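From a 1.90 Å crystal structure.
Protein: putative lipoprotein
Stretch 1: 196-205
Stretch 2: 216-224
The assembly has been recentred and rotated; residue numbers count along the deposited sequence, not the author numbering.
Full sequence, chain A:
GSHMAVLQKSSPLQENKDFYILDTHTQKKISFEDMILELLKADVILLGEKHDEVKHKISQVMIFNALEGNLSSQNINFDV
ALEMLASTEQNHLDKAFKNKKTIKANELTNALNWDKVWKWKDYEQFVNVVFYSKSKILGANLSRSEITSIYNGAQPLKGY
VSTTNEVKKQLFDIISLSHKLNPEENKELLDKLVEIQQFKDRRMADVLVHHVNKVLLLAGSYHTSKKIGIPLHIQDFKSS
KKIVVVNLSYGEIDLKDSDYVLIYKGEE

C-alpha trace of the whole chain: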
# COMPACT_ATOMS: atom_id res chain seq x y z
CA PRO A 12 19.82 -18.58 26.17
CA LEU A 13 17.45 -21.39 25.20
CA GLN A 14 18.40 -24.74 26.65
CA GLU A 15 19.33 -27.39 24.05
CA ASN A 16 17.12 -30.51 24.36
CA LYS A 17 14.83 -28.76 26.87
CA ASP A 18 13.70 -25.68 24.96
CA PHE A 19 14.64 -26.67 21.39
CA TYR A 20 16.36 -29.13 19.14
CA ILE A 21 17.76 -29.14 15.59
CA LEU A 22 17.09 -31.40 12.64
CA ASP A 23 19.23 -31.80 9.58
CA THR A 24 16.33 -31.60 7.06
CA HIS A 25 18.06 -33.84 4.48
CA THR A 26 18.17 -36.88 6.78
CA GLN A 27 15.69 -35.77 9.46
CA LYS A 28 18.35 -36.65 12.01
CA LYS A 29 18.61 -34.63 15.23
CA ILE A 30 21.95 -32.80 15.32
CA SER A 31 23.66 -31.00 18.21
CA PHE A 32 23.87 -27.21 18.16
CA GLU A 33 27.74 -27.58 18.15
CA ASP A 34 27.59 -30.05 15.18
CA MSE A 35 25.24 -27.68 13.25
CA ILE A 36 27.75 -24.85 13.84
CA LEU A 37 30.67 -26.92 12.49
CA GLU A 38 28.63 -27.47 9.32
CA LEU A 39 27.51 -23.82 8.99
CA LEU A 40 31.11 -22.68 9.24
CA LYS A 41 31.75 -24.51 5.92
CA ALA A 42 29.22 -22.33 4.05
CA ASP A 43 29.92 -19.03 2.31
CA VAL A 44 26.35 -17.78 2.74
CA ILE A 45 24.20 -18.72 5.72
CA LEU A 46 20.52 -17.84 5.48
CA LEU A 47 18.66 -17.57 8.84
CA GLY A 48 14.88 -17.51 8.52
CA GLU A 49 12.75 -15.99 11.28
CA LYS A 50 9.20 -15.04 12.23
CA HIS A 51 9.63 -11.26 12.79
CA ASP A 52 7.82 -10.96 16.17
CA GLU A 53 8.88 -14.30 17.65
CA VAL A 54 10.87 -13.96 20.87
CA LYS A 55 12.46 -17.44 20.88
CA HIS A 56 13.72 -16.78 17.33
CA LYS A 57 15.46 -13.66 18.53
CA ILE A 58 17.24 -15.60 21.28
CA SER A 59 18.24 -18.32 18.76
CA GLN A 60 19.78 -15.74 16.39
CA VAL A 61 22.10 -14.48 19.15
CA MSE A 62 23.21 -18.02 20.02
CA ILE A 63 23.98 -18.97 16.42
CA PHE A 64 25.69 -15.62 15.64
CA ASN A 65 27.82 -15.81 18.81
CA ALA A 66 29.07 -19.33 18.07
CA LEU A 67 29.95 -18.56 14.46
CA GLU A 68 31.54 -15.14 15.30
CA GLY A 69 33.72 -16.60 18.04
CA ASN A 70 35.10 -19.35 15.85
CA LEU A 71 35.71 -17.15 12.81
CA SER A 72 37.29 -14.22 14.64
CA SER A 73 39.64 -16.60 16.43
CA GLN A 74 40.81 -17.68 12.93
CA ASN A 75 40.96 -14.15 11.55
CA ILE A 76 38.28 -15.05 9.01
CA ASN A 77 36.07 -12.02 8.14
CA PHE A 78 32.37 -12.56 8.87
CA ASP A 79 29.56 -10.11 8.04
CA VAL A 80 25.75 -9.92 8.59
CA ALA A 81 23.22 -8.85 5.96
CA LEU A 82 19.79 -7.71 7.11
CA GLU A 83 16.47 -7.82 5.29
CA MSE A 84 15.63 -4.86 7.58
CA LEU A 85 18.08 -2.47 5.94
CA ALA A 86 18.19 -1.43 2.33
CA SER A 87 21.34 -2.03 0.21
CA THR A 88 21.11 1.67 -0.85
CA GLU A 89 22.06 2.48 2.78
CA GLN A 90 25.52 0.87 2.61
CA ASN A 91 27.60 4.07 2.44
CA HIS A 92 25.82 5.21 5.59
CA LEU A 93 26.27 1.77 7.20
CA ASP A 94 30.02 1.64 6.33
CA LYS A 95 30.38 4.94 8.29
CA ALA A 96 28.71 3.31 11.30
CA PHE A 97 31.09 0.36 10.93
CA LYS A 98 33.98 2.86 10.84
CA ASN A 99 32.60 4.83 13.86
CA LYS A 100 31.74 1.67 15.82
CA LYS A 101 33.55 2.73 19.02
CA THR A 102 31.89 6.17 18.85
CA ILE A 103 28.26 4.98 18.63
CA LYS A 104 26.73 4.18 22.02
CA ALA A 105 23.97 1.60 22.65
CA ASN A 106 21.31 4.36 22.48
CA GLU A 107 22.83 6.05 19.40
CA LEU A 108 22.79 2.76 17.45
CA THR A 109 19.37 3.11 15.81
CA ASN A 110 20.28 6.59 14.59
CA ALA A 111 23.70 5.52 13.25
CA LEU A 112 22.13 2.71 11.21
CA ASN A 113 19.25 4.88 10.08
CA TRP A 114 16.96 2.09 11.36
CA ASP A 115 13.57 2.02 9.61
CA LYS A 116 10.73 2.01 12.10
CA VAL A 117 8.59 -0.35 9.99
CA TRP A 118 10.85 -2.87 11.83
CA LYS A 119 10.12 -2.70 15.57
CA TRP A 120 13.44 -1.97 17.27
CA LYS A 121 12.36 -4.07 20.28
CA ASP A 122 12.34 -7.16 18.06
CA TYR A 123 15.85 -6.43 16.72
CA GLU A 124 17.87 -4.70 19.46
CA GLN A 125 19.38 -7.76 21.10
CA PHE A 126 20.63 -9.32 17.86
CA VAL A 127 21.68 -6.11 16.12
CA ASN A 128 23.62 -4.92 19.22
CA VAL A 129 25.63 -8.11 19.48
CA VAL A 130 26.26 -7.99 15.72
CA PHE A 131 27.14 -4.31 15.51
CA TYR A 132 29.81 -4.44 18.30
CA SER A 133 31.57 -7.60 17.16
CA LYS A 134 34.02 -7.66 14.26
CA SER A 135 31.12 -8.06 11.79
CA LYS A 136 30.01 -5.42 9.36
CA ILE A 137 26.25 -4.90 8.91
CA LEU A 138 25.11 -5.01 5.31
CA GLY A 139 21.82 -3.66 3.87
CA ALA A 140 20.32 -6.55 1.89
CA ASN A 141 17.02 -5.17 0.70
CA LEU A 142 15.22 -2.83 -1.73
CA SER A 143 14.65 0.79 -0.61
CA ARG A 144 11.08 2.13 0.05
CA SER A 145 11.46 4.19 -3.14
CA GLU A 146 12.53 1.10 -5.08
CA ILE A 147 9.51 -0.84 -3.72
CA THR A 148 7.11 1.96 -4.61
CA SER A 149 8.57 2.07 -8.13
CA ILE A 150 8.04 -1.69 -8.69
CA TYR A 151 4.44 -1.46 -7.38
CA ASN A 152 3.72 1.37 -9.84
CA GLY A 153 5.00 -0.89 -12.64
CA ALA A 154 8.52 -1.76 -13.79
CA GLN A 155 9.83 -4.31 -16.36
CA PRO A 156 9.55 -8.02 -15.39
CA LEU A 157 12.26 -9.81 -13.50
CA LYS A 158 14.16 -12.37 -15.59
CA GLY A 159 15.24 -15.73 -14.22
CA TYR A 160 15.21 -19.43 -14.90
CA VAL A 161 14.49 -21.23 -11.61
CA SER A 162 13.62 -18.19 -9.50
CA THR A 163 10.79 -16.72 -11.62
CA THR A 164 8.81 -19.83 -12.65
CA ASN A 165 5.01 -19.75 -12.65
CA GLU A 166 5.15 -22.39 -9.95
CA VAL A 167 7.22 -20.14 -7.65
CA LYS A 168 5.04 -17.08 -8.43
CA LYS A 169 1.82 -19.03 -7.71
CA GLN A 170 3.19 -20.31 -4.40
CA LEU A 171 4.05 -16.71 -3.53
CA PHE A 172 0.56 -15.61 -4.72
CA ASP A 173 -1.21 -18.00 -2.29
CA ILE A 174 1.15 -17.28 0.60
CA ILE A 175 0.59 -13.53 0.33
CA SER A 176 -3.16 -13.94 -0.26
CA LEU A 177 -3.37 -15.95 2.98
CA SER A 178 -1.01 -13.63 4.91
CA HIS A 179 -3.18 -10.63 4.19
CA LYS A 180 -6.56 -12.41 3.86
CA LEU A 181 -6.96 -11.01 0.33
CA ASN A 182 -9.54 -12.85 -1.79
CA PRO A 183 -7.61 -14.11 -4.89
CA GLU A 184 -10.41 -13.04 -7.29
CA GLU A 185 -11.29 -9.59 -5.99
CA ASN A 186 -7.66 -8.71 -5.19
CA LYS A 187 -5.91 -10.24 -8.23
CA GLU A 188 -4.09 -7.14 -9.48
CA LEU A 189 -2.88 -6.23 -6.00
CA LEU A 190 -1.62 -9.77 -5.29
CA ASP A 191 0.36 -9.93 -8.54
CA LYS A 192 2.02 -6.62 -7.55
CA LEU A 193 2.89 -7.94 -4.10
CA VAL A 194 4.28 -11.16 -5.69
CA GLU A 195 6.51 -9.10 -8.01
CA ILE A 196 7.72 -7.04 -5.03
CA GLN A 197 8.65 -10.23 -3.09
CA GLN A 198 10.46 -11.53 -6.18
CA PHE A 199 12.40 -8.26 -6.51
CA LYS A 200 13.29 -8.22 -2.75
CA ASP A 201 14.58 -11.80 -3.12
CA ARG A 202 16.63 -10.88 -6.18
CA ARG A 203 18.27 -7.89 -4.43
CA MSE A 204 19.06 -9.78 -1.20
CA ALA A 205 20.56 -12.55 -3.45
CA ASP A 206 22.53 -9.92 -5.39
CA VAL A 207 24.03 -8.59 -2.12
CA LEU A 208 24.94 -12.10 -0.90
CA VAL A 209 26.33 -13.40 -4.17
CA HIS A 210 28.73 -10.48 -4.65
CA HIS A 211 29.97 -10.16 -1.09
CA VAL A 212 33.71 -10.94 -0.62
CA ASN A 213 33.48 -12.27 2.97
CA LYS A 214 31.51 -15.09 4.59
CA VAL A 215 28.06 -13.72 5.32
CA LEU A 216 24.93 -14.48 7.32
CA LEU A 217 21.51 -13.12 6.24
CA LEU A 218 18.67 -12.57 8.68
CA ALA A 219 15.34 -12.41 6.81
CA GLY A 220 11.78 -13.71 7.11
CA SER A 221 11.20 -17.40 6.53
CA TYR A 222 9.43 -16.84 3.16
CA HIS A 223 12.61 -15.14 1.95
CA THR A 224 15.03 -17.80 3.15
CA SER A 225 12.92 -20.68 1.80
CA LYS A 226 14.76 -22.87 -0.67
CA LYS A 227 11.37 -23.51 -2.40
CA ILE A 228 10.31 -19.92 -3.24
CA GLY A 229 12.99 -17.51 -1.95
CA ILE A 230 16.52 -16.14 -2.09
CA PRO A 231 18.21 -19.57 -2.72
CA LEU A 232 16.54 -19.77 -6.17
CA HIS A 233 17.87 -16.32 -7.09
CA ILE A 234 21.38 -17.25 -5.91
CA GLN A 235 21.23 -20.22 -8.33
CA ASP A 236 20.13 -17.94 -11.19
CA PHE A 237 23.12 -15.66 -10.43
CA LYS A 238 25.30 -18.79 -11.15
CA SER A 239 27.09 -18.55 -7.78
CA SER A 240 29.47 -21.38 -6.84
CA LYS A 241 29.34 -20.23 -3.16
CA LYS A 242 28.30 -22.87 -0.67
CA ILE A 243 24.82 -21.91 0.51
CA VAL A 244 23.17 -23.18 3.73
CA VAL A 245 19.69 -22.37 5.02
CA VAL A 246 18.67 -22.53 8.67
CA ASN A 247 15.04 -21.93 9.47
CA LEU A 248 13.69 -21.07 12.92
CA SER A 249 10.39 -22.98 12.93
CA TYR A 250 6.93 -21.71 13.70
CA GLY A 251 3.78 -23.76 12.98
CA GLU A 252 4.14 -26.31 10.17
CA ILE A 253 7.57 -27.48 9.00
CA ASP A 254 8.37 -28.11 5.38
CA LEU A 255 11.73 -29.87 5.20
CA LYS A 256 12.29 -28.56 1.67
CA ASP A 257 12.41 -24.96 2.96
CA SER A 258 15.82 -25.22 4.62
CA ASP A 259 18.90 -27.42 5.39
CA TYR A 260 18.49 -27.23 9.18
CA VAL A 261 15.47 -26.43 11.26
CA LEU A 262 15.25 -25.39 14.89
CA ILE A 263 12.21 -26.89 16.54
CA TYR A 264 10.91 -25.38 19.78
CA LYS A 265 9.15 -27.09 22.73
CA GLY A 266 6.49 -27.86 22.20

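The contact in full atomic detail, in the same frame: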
# COMPACT_ATOMS: atom_id res chain seq x y z
N ILE A 196 6.91 -7.71 -6.06
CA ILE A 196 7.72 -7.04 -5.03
C ILE A 196 8.53 -8.02 -4.20
O ILE A 196 9.71 -7.74 -3.89
CB ILE A 196 6.86 -6.14 -4.10
CG1 ILE A 196 6.44 -4.87 -4.84
CG2 ILE A 196 7.64 -5.72 -2.84
CD1 ILE A 196 5.21 -4.24 -4.24
N GLN A 197 7.92 -9.14 -3.80
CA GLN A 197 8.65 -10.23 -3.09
C GLN A 197 9.79 -10.76 -3.95
O GLN A 197 10.93 -10.92 -3.47
CB GLN A 197 7.71 -11.37 -2.70
CG GLN A 197 8.32 -12.39 -1.77
CD GLN A 197 8.16 -12.09 -0.30
OE1 GLN A 197 8.43 -12.95 0.56
NE2 GLN A 197 7.74 -10.89 0.01
N GLN A 198 9.49 -11.01 -5.21
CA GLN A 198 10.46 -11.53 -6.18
C GLN A 198 11.66 -10.59 -6.34
O GLN A 198 12.83 -11.04 -6.35
CB GLN A 198 9.78 -11.75 -7.55
CG GLN A 198 8.83 -12.97 -7.60
CD GLN A 198 9.47 -14.16 -8.27
OE1 GLN A 198 10.05 -15.04 -7.60
NE2 GLN A 198 9.39 -14.20 -9.58
N PHE A 199 11.36 -9.29 -6.47
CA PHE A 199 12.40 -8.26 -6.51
C PHE A 199 13.23 -8.16 -5.23
O PHE A 199 14.45 -7.97 -5.33
CB PHE A 199 11.80 -6.89 -6.86
CG PHE A 199 11.73 -6.60 -8.33
CD1 PHE A 199 10.55 -6.85 -9.06
CD2 PHE A 199 12.80 -6.03 -9.00
CE1 PHE A 199 10.48 -6.57 -10.42
CE2 PHE A 199 12.73 -5.74 -10.37
CZ PHE A 199 11.56 -6.01 -11.07
N LYS A 200 12.60 -8.24 -4.05
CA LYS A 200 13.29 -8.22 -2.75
C LYS A 200 14.26 -9.40 -2.70
O LYS A 200 15.41 -9.24 -2.33
CB LYS A 200 12.31 -8.35 -1.57
CG LYS A 200 11.47 -7.09 -1.28
CD LYS A 200 10.41 -7.35 -0.22
CE LYS A 200 9.84 -6.02 0.33
NZ LYS A 200 8.72 -6.32 1.25
N ASP A 201 13.77 -10.56 -3.11
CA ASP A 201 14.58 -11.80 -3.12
C ASP A 201 15.79 -11.71 -4.04
O ASP A 201 16.89 -12.14 -3.68
CB ASP A 201 13.65 -12.97 -3.48
CG ASP A 201 12.76 -13.36 -2.32
OD1 ASP A 201 13.10 -13.00 -1.16
OD2 ASP A 201 11.71 -14.01 -2.55
N ARG A 202 15.59 -11.08 -5.19
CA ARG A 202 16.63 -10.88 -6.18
C ARG A 202 17.74 -9.97 -5.64
O ARG A 202 18.92 -10.28 -5.78
CB ARG A 202 16.03 -10.28 -7.46
CG ARG A 202 17.03 -10.10 -8.61
CD ARG A 202 17.69 -11.42 -9.00
NE ARG A 202 16.76 -12.46 -9.46
CZ ARG A 202 16.35 -12.60 -10.72
NH1 ARG A 202 16.76 -11.75 -11.67
NH2 ARG A 202 15.52 -13.58 -11.05
N ARG A 203 17.33 -8.87 -5.01
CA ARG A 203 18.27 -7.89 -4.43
C ARG A 203 19.07 -8.50 -3.28
O ARG A 203 20.29 -8.41 -3.30
CB ARG A 203 17.54 -6.64 -3.94
CG ARG A 203 18.42 -5.69 -3.07
CD ARG A 203 19.57 -5.09 -3.85
NE ARG A 203 19.10 -4.39 -5.05
CZ ARG A 203 18.57 -3.15 -5.06
NH1 ARG A 203 18.44 -2.43 -3.95
NH2 ARG A 203 18.17 -2.64 -6.22
N MSE A 204 18.38 -9.08 -2.29
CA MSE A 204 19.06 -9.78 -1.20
C MSE A 204 20.05 -10.83 -1.74
O MSE A 204 21.19 -10.88 -1.25
CB MSE A 204 18.08 -10.37 -0.20
CG MSE A 204 17.18 -9.28 0.49
SE MSE A 204 16.37 -9.92 2.04
CE MSE A 204 14.58 -10.08 1.23
N ALA A 205 19.63 -11.63 -2.74
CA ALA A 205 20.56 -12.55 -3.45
C ALA A 205 21.75 -11.83 -4.08
O ALA A 205 22.90 -12.31 -4.00
CB ALA A 205 19.86 -13.38 -4.50
N LEU A 216 26.23 -13.99 6.86
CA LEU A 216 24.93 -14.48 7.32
C LEU A 216 23.81 -13.45 7.03
O LEU A 216 23.96 -12.25 7.36
CB LEU A 216 24.97 -14.78 8.82
CG LEU A 216 23.64 -15.32 9.42
CD1 LEU A 216 23.87 -16.35 10.48
CD2 LEU A 216 22.89 -14.14 9.99
N LEU A 217 22.71 -13.91 6.41
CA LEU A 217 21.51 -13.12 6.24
C LEU A 217 20.48 -13.45 7.32
O LEU A 217 20.23 -14.63 7.62
CB LEU A 217 20.87 -13.34 4.87
CG LEU A 217 19.53 -12.61 4.56
CD1 LEU A 217 19.73 -11.15 4.16
CD2 LEU A 217 18.80 -13.36 3.47
N LEU A 218 19.90 -12.40 7.90
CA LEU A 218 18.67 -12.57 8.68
C LEU A 218 17.52 -12.00 7.86
O LEU A 218 17.57 -10.85 7.40
CB LEU A 218 18.75 -11.88 10.06
CG LEU A 218 17.48 -12.00 10.93
CD1 LEU A 218 17.33 -13.44 11.42
CD2 LEU A 218 17.55 -10.98 12.12
N ALA A 219 16.47 -12.80 7.65
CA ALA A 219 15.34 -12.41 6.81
C ALA A 219 14.14 -13.29 7.21
O ALA A 219 14.28 -14.24 7.94
CB ALA A 219 15.65 -12.60 5.28
N GLY A 220 12.96 -12.93 6.75
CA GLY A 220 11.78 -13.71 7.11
C GLY A 220 11.89 -15.07 6.46
O GLY A 220 12.54 -15.22 5.41
N SER A 221 11.23 -16.05 7.06
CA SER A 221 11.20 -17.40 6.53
C SER A 221 10.78 -17.52 5.06
O SER A 221 11.32 -18.38 4.36
CB SER A 221 10.34 -18.29 7.42
OG SER A 221 11.06 -18.50 8.63
N TYR A 222 9.83 -16.70 4.58
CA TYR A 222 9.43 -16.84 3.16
C TYR A 222 10.56 -16.47 2.21
O TYR A 222 10.67 -17.03 1.10
CB TYR A 222 8.15 -16.08 2.80
CG TYR A 222 6.95 -16.48 3.64
CD1 TYR A 222 6.75 -17.80 4.04
CD2 TYR A 222 6.02 -15.53 4.04
CE1 TYR A 222 5.64 -18.17 4.82
CE2 TYR A 222 4.91 -15.87 4.82
CZ TYR A 222 4.73 -17.20 5.19
OH TYR A 222 3.64 -17.53 5.97
N HIS A 223 11.42 -15.57 2.69
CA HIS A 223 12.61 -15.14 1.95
C HIS A 223 13.75 -16.16 1.95
O HIS A 223 14.47 -16.31 0.97
CB HIS A 223 13.11 -13.80 2.55
CG HIS A 223 12.18 -12.67 2.29
ND1 HIS A 223 11.96 -12.16 1.03
CD2 HIS A 223 11.40 -11.94 3.13
CE1 HIS A 223 11.09 -11.18 1.10
NE2 HIS A 223 10.74 -11.02 2.36
N THR A 224 13.92 -16.86 3.04
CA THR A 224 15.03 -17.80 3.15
C THR A 224 14.69 -19.17 2.55
O THR A 224 15.59 -20.00 2.31
CB THR A 224 15.54 -17.93 4.57
OG1 THR A 224 14.53 -18.52 5.39
CG2 THR A 224 15.98 -16.52 5.11
O HOH W 1 8.72 -9.27 2.40

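Residues 196-205 lie within a longer helix, whereas 216-224 changes form partway: a strand runs to Gly-220, which occupies the N-cap position, and a helix starts at Ser-221. The helix of the first stretch passes both parts of the second. Its approach is closest at Asp-201 and His-223, whose CA atoms are 6.4 Å apart, and it is looser beside the strand, where the CA atoms of Met-204 and Leu-217 are separated by 8.5 Å. No backbone hydrogen bond joins the two stretches, so side chains make the contact, burying 312 Å² in total.

His-223 covers the most surface. Its side chain fits as a knob among Gln-197, Lys-200, Asp-201 and Met-204, residues spaced along one side of the helix. At the ring edge, ND1 of His-223 donates a hydrogen bond to OD1 of Asp-201, 2.6 Å away; the N-H...O angle of 179° makes this short bond essentially linear and fixes the imidazole against the carboxylate. The other ring nitrogen meets a water, 2.7 Å from NE2 of His-223; the same water accepts a hydrogen bond from Lys-200 NZ at 3.2 Å and a weak one from Gln-197 NE2 at 3.0 Å.

The two ring faces meet different chemistry. Over one, the methyl CE of the selenomethionine Met-204 lies 3.6 Å from the centroid of the His-223 ring, a CH-pi contact. Over the other, Gln-197 OE1 approaches His-223 CE1 to 3.2 Å, so the imidazole is held between a methyl and an amide oxygen.

Met-204 carries the contact onward to the strand. Its SE atom packs 4.2 Å from CD1 of Leu-217 and 4.3 Å from CB of Ala-219, an apolar patch beside the polar cluster around His-223.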